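Local coordinates for exotoxin A (Pseudomonas aeruginosa, PDB 1IKP), which transfers ADP-ribose from NAD to a host protein, most probably elongation factor 2, after receptor-binding and translocating domains have brought it into the cell, at residues D366-T371 against A380-S385; S130-I135 against G193-L198. The protein carries 2 engineered substitutions. All blocks are in the same frame, centred on the assembly; numbering follows the deposited sequence.

Contact 1 (D366-T371 against A380-S385)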
ATOM      1  N   ASP A 366       2.970 -11.857  -6.690  1.00 12.69           N
ATOM      2  CA  ASP A 366       2.814 -10.431  -6.979  1.00 11.27           C
ATOM      3  C   ASP A 366       2.180  -9.745  -5.779  1.00 10.77           C
ATOM      4  O   ASP A 366       1.482 -10.395  -5.007  1.00 11.67           O
ATOM      5  CB  ASP A 366       1.830 -10.214  -8.120  1.00 11.08           C
ATOM      6  CG  ASP A 366       2.345 -10.640  -9.474  1.00 11.85           C
ATOM      7  OD1 ASP A 366       3.505 -11.078  -9.619  1.00 13.59           O
ATOM      8  OD2 ASP A 366       1.527 -10.498 -10.420  1.00 14.32           O
ATOM      9  N   VAL A 367       2.441  -8.454  -5.622  1.00  9.32           N
ATOM     10  CA  VAL A 367       1.771  -7.700  -4.563  1.00 10.67           C
ATOM     11  C   VAL A 367       0.643  -6.854  -5.175  1.00  9.17           C
ATOM     12  O   VAL A 367       0.880  -6.101  -6.128  1.00 10.92           O
ATOM     13  CB  VAL A 367       2.718  -6.738  -3.827  1.00 10.16           C
ATOM     14  CG1 VAL A 367       1.925  -5.939  -2.764  1.00 12.21           C
ATOM     15  CG2 VAL A 367       3.846  -7.534  -3.165  1.00 12.42           C
ATOM     16  N   VAL A 368      -0.559  -7.018  -4.628  1.00 10.56           N
ATOM     17  CA  VAL A 368      -1.750  -6.262  -5.039  1.00 10.77           C
ATOM     18  C   VAL A 368      -2.079  -5.307  -3.894  1.00  9.54           C
ATOM     19  O   VAL A 368      -2.325  -5.753  -2.757  1.00 11.68           O
ATOM     20  CB  VAL A 368      -2.923  -7.211  -5.305  1.00 10.97           C
ATOM     21  CG1 VAL A 368      -4.222  -6.403  -5.411  1.00 11.62           C
ATOM     22  CG2 VAL A 368      -2.689  -7.962  -6.630  1.00 13.13           C
ATOM     23  N   SER A 369      -2.059  -4.014  -4.195  1.00  9.74           N
ATOM     24  CA  SER A 369      -2.309  -2.963  -3.200  1.00 10.02           C
ATOM     25  C   SER A 369      -3.634  -2.285  -3.505  1.00 11.52           C
ATOM     26  O   SER A 369      -3.845  -1.805  -4.610  1.00 12.48           O
ATOM     27  CB  SER A 369      -1.166  -1.951  -3.230  1.00 11.77           C
ATOM     28  OG  SER A 369       0.094  -2.608  -2.990  1.00 12.12           O
ATOM     29  N   LEU A 370      -4.506  -2.229  -2.510  1.00 10.29           N
ATOM     30  CA  LEU A 370      -5.842  -1.683  -2.681  1.00  9.22           C
ATOM     31  C   LEU A 370      -6.041  -0.359  -1.972  1.00  9.00           C
ATOM     32  O   LEU A 370      -5.559  -0.162  -0.851  1.00  9.87           O
ATOM     33  CB  LEU A 370      -6.851  -2.677  -2.137  1.00 11.08           C
ATOM     34  CG  LEU A 370      -6.700  -4.116  -2.627  1.00 12.15           C
ATOM     35  CD1 LEU A 370      -7.697  -4.998  -1.888  1.00 14.79           C
ATOM     36  CD2 LEU A 370      -6.950  -4.177  -4.142  1.00 14.17           C
ATOM     37  N   THR A 371      -6.726   0.569  -2.635  1.00 10.87           N
ATOM     38  CA  THR A 371      -7.050   1.872  -2.057  1.00 11.41           C
ATOM     39  C   THR A 371      -8.448   1.641  -1.475  1.00 11.91           C
ATOM     40  O   THR A 371      -9.466   1.681  -2.184  1.00 12.43           O
ATOM     41  CB  THR A 371      -7.077   2.928  -3.158  1.00 11.33           C
ATOM     42  OG1 THR A 371      -5.756   3.040  -3.697  1.00 13.47           O
ATOM     43  CG2 THR A 371      -7.508   4.276  -2.604  1.00 12.58           C
ATOM     44  N   ALA A 380     -12.052  -5.872  -0.752  1.00 20.67           N
ATOM     45  CA  ALA A 380     -11.644  -7.020  -1.551  1.00 20.32           C
ATOM     46  C   ALA A 380     -10.953  -6.596  -2.830  1.00 19.08           C
ATOM     47  O   ALA A 380     -11.296  -5.579  -3.428  1.00 20.01           O
ATOM     48  CB  ALA A 380     -12.861  -7.890  -1.874  1.00 24.45           C
ATOM     49  N   GLY A 381      -9.973  -7.392  -3.240  1.00 19.46           N
ATOM     50  CA  GLY A 381      -9.259  -7.082  -4.457  1.00 19.99           C
ATOM     51  C   GLY A 381      -9.933  -7.743  -5.649  1.00 19.98           C
ATOM     52  O   GLY A 381     -10.988  -8.382  -5.504  1.00 19.72           O
ATOM     53  N   PRO A 382      -9.347  -7.597  -6.843  1.00 19.54           N
ATOM     54  CA  PRO A 382      -9.858  -8.175  -8.095  1.00 19.97           C
ATOM     55  C   PRO A 382      -9.953  -9.692  -7.994  1.00 20.32           C
ATOM     56  O   PRO A 382      -9.233 -10.310  -7.225  1.00 19.53           O
ATOM     57  CB  PRO A 382      -8.808  -7.766  -9.126  1.00 19.98           C
ATOM     58  CG  PRO A 382      -8.322  -6.458  -8.613  1.00 18.98           C
ATOM     59  CD  PRO A 382      -8.220  -6.677  -7.107  1.00 18.75           C
ATOM     60  N   ALA A 383     -10.824 -10.300  -8.790  1.00 24.83           N
ATOM     61  CA  ALA A 383     -10.956 -11.755  -8.754  1.00 26.22           C
ATOM     62  C   ALA A 383      -9.601 -12.409  -9.061  1.00 26.02           C
ATOM     63  O   ALA A 383      -9.258 -13.448  -8.484  1.00 30.43           O
ATOM     64  CB  ALA A 383     -12.014 -12.215  -9.764  1.00 28.54           C
ATOM     65  N   ASP A 384      -8.827 -11.774  -9.943  1.00 24.79           N
ATOM     66  CA  ASP A 384      -7.499 -12.261 -10.344  1.00 24.30           C
ATOM     67  C   ASP A 384      -6.421 -12.076  -9.281  1.00 20.01           C
ATOM     68  O   ASP A 384      -5.263 -12.419  -9.515  1.00 18.58           O
ATOM     69  CB  ASP A 384      -7.008 -11.530 -11.606  1.00 26.20           C
ATOM     70  CG  ASP A 384      -7.677 -12.009 -12.869  1.00 29.15           C
ATOM     71  OD1 ASP A 384      -7.336 -11.462 -13.936  1.00 30.20           O
ATOM     72  OD2 ASP A 384      -8.530 -12.922 -12.806  1.00 30.76           O
ATOM     73  N   SER A 385      -6.786 -11.528  -8.127  1.00 18.23           N
ATOM     74  CA  SER A 385      -5.782 -11.289  -7.086  1.00 17.60           C
ATOM     75  C   SER A 385      -5.640 -12.372  -6.028  1.00 18.23           C
ATOM     76  O   SER A 385      -4.862 -12.213  -5.093  1.00 16.55           O
ATOM     77  CB  SER A 385      -6.025  -9.939  -6.396  1.00 16.94           C
ATOM     78  OG  SER A 385      -7.216  -9.941  -5.627  1.00 16.43           O
TER

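Contact 2 (S130-I135 against G193-L198)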
ATOM      1  N   SER A 130      -8.519  -1.124 -15.230  1.00 16.43           N
ATOM      2  CA  SER A 130      -7.627  -2.189 -14.816  1.00 14.43           C
ATOM      3  C   SER A 130      -6.800  -1.723 -13.625  1.00 11.93           C
ATOM      4  O   SER A 130      -6.876  -0.580 -13.215  1.00 11.63           O
ATOM      5  CB  SER A 130      -6.589  -2.471 -15.919  1.00 11.88           C
ATOM      6  OG  SER A 130      -5.603  -1.418 -15.998  1.00 10.35           O
ATOM      7  N   PRO A 131      -6.042  -2.652 -13.036  1.00 12.36           N
ATOM      8  CA  PRO A 131      -5.167  -2.283 -11.934  1.00 10.81           C
ATOM      9  C   PRO A 131      -4.120  -1.348 -12.593  1.00 10.79           C
ATOM     10  O   PRO A 131      -3.990  -1.280 -13.836  1.00 10.39           O
ATOM     11  CB  PRO A 131      -4.490  -3.601 -11.591  1.00 11.23           C
ATOM     12  CG  PRO A 131      -5.556  -4.606 -11.804  1.00 11.26           C
ATOM     13  CD  PRO A 131      -6.230  -4.119 -13.095  1.00 13.13           C
ATOM     14  N   ILE A 132      -3.389  -0.624 -11.755  1.00  9.99           N
ATOM     15  CA  ILE A 132      -2.285   0.227 -12.184  1.00  9.64           C
ATOM     16  C   ILE A 132      -1.047  -0.687 -12.087  1.00  9.93           C
ATOM     17  O   ILE A 132      -0.720  -1.182 -11.008  1.00 10.48           O
ATOM     18  CB  ILE A 132      -2.142   1.437 -11.263  1.00  9.55           C
ATOM     19  CG1 ILE A 132      -3.442   2.251 -11.312  1.00 13.30           C
ATOM     20  CG2 ILE A 132      -0.936   2.276 -11.685  1.00 13.60           C
ATOM     21  CD1 ILE A 132      -3.512   3.386 -10.326  1.00 15.12           C
ATOM     22  N   TYR A 133      -0.394  -0.917 -13.219  1.00  9.59           N
ATOM     23  CA  TYR A 133       0.753  -1.817 -13.294  1.00  9.93           C
ATOM     24  C   TYR A 133       2.062  -1.045 -13.302  1.00  9.05           C
ATOM     25  O   TYR A 133       2.181  -0.022 -13.966  1.00 11.05           O
ATOM     26  CB  TYR A 133       0.648  -2.692 -14.550  1.00  8.32           C
ATOM     27  CG  TYR A 133      -0.604  -3.542 -14.599  1.00  8.25           C
ATOM     28  CD1 TYR A 133      -0.763  -4.663 -13.787  1.00  9.08           C
ATOM     29  CD2 TYR A 133      -1.626  -3.226 -15.491  1.00  9.70           C
ATOM     30  CE1 TYR A 133      -1.912  -5.462 -13.869  1.00 10.02           C
ATOM     31  CE2 TYR A 133      -2.755  -3.998 -15.572  1.00  9.76           C
ATOM     32  CZ  TYR A 133      -2.900  -5.118 -14.775  1.00 11.01           C
ATOM     33  OH  TYR A 133      -4.009  -5.910 -14.902  1.00 11.61           O
ATOM     34  N   THR A 134       3.046  -1.522 -12.539  1.00  9.19           N
ATOM     35  CA  THR A 134       4.333  -0.843 -12.484  1.00  8.87           C
ATOM     36  C   THR A 134       5.454  -1.646 -13.201  1.00  8.60           C
ATOM     37  O   THR A 134       5.673  -2.822 -12.908  1.00  9.17           O
ATOM     38  CB  THR A 134       4.735  -0.603 -11.015  1.00  8.80           C
ATOM     39  OG1 THR A 134       3.790   0.285 -10.409  1.00  8.92           O
ATOM     40  CG2 THR A 134       6.127   0.023 -10.923  1.00 10.83           C
ATOM     41  N   ILE A 135       6.170  -0.991 -14.114  1.00  9.15           N
ATOM     42  CA  ILE A 135       7.274  -1.630 -14.860  1.00  8.43           C
ATOM     43  C   ILE A 135       8.575  -0.873 -14.698  1.00  9.59           C
ATOM     44  O   ILE A 135       8.693   0.275 -15.109  1.00  9.43           O
ATOM     45  CB  ILE A 135       6.910  -1.771 -16.362  1.00 10.12           C
ATOM     46  CG1 ILE A 135       5.651  -2.632 -16.492  1.00 11.86           C
ATOM     47  CG2 ILE A 135       8.078  -2.418 -17.121  1.00  8.74           C
ATOM     48  CD1 ILE A 135       5.142  -2.804 -17.927  1.00 10.92           C
ATOM     49  N   GLY A 193      -2.919   5.171  -4.629  1.00 15.48           N
ATOM     50  CA  GLY A 193      -4.092   5.399  -5.449  1.00 14.27           C
ATOM     51  C   GLY A 193      -4.198   6.859  -5.857  1.00 14.86           C
ATOM     52  O   GLY A 193      -4.877   7.184  -6.839  1.00 14.12           O
ATOM     53  N   LYS A 194      -3.521   7.747  -5.124  1.00 13.62           N
ATOM     54  CA  LYS A 194      -3.617   9.163  -5.457  1.00 13.98           C
ATOM     55  C   LYS A 194      -2.907   9.545  -6.727  1.00 14.89           C
ATOM     56  O   LYS A 194      -2.943  10.701  -7.131  1.00 14.05           O
ATOM     57  CB  LYS A 194      -3.145  10.038  -4.282  1.00 14.62           C
ATOM     58  CG  LYS A 194      -4.091   9.956  -3.081  1.00 16.60           C
ATOM     59  CD  LYS A 194      -3.799  11.056  -2.065  1.00 17.60           C
ATOM     60  CE  LYS A 194      -4.741  10.951  -0.874  1.00 18.73           C
ATOM     61  NZ  LYS A 194      -4.435  12.070   0.071  1.00 20.94           N
ATOM     62  N   VAL A 195      -2.237   8.588  -7.366  1.00 15.30           N
ATOM     63  CA  VAL A 195      -1.573   8.920  -8.628  1.00 14.48           C
ATOM     64  C   VAL A 195      -2.651   9.402  -9.616  1.00 14.42           C
ATOM     65  O   VAL A 195      -2.380  10.236 -10.502  1.00 14.70           O
ATOM     66  CB  VAL A 195      -0.783   7.690  -9.198  1.00 13.76           C
ATOM     67  CG1 VAL A 195      -1.721   6.513  -9.514  1.00 14.96           C
ATOM     68  CG2 VAL A 195      -0.017   8.097 -10.438  1.00 17.37           C
ATOM     69  N   LEU A 196      -3.873   8.908  -9.440  1.00 14.08           N
ATOM     70  CA  LEU A 196      -4.982   9.302 -10.320  1.00 13.75           C
ATOM     71  C   LEU A 196      -5.325  10.772 -10.126  1.00 15.51           C
ATOM     72  O   LEU A 196      -5.837  11.425 -11.029  1.00 16.09           O
ATOM     73  CB  LEU A 196      -6.206   8.418 -10.074  1.00 15.81           C
ATOM     74  CG  LEU A 196      -5.964   6.917 -10.332  1.00 17.56           C
ATOM     75  CD1 LEU A 196      -7.271   6.169 -10.242  1.00 21.71           C
ATOM     76  CD2 LEU A 196      -5.332   6.710 -11.717  1.00 20.02           C
ATOM     77  N   CYS A 197      -5.032  11.290  -8.944  1.00 15.57           N
ATOM     78  CA  CYS A 197      -5.291  12.686  -8.615  1.00 16.61           C
ATOM     79  C   CYS A 197      -4.356  13.615  -9.379  1.00 17.18           C
ATOM     80  O   CYS A 197      -4.606  14.817  -9.472  1.00 19.23           O
ATOM     81  CB  CYS A 197      -5.111  12.897  -7.106  1.00 15.91           C
ATOM     82  SG  CYS A 197      -6.280  11.977  -6.061  1.00 18.76           S
ATOM     83  N   LEU A 198      -3.271  13.078  -9.928  1.00 15.16           N
ATOM     84  CA  LEU A 198      -2.335  13.903 -10.691  1.00 16.41           C
ATOM     85  C   LEU A 198      -2.745  14.024 -12.164  1.00 16.23           C
ATOM     86  O   LEU A 198      -2.210  14.862 -12.903  1.00 19.32           O
ATOM     87  CB  LEU A 198      -0.936  13.299 -10.656  1.00 17.26           C
ATOM     88  CG  LEU A 198      -0.351  12.906  -9.309  1.00 18.55           C
ATOM     89  CD1 LEU A 198       1.060  12.421  -9.509  1.00 19.14           C
ATOM     90  CD2 LEU A 198      -0.382  14.084  -8.368  1.00 20.37           C
TER

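Contact 1 (D366-T371 against A380-S385)
The crossover loop between the parallel strands 367-371 and 389-393 lies over V368 and L370, two neighbours on the same face of the first strand. Both methyls of L370 rest on the backbone at G381: CD1 stands 3.6 Å from G381 N, and CD2 lies 3.7 Å from G381 CA. The bare CA of glycine suits this place because L370 CD2 closes on one part of it and S385 OG on another. CD2 also reaches P382 CD at 4.1 Å, the two side chains sliding past each other in opposite directions. Two residues earlier, V368 sets its forked methyls against S385, with CG2 3.9 Å from S385 CB.

S385 CB points toward the strand, while its hydroxyl turns back to the loop. With OG between the backbone N and the carbonyl carbon (chi1 68°), it donates to P382 O over 2.6 Å, in the carbonyl plane and on a lone pair. S385 N gives the same oxygen a second bond of 2.9 Å, and together they hold the 3-10 turn after P382. The disulfide C372-C379 ties the intervening loop just beyond L370. This is a crossover connection between two adjacent parallel strands, packed on the sheet through V368 and L370.

Contact 2 (S130-I135 against G193-L198)
Two torsions aim I132 at the segment 193-198: CG1 lies anti to the carbonyl carbon (chi1 -60°), and CD1 continues the extended chain (chi2 173°), carrying this methyl far from the strand. V195 answers with CG1 in the crowded position between its backbone N and carbonyl carbon (chi1 62°), and the two side chains meet tip to tip, I132 CD1 to V195 CG1 at 3.7 Å. L196 comes alongside instead. Its CB does not point at the strand, but the branched end swings nearer, bringing CD2 to 4.0 Å from I132 CD1 as the two side chains pass in opposite directions. One methyl thus touches both partners. Isoleucine suits a strand, where its branched CB is well tolerated; the nearest CA atoms, those of I132 and G193, are 8.7 Å apart, so the long side chain is needed to make contact with V195 and L196.

The other segment winds tightly enough to place V195 and L196 side by side: L196 N bonds to G193 O, C197 N to K194 O and L198 N to V195 O, each three residues back. C197 adds a covalent tie, its disulfide to C214.

Strand 126-136 runs between 112-120, its antiparallel partner, and 245-248, which is parallel to it. K114 and H246 from these two flank I132, while I244 touches both I132 and L196. From the other face of the strand Y133 and I135 pack against strand 85-90 of the six-stranded sheet, so that segment 193-198, following helix 188-191, covers the side turned away from it.

Overall arrangement
Contacts 1 and 2 have centres 13 Å apart and share one mixed sheet, in which strand 245-248 runs between strands 126-136 and 367-371. They occupy opposite faces: loop 380-385 covers V368 and L370, whereas segment 193-198 lies over the face that bears I132, and T371 OG1 touches G193 CA at 3.4 Å. R247 links the two strands more directly, through backbone bonding to I132 and a salt bridge to D366. Contact 2 lies in the binding region, probably the receptor-binding one, and contact 1 in the targeting region, so the sheet joins the two. Neither contact lies in the catalytic region, and both appear to be structural packing.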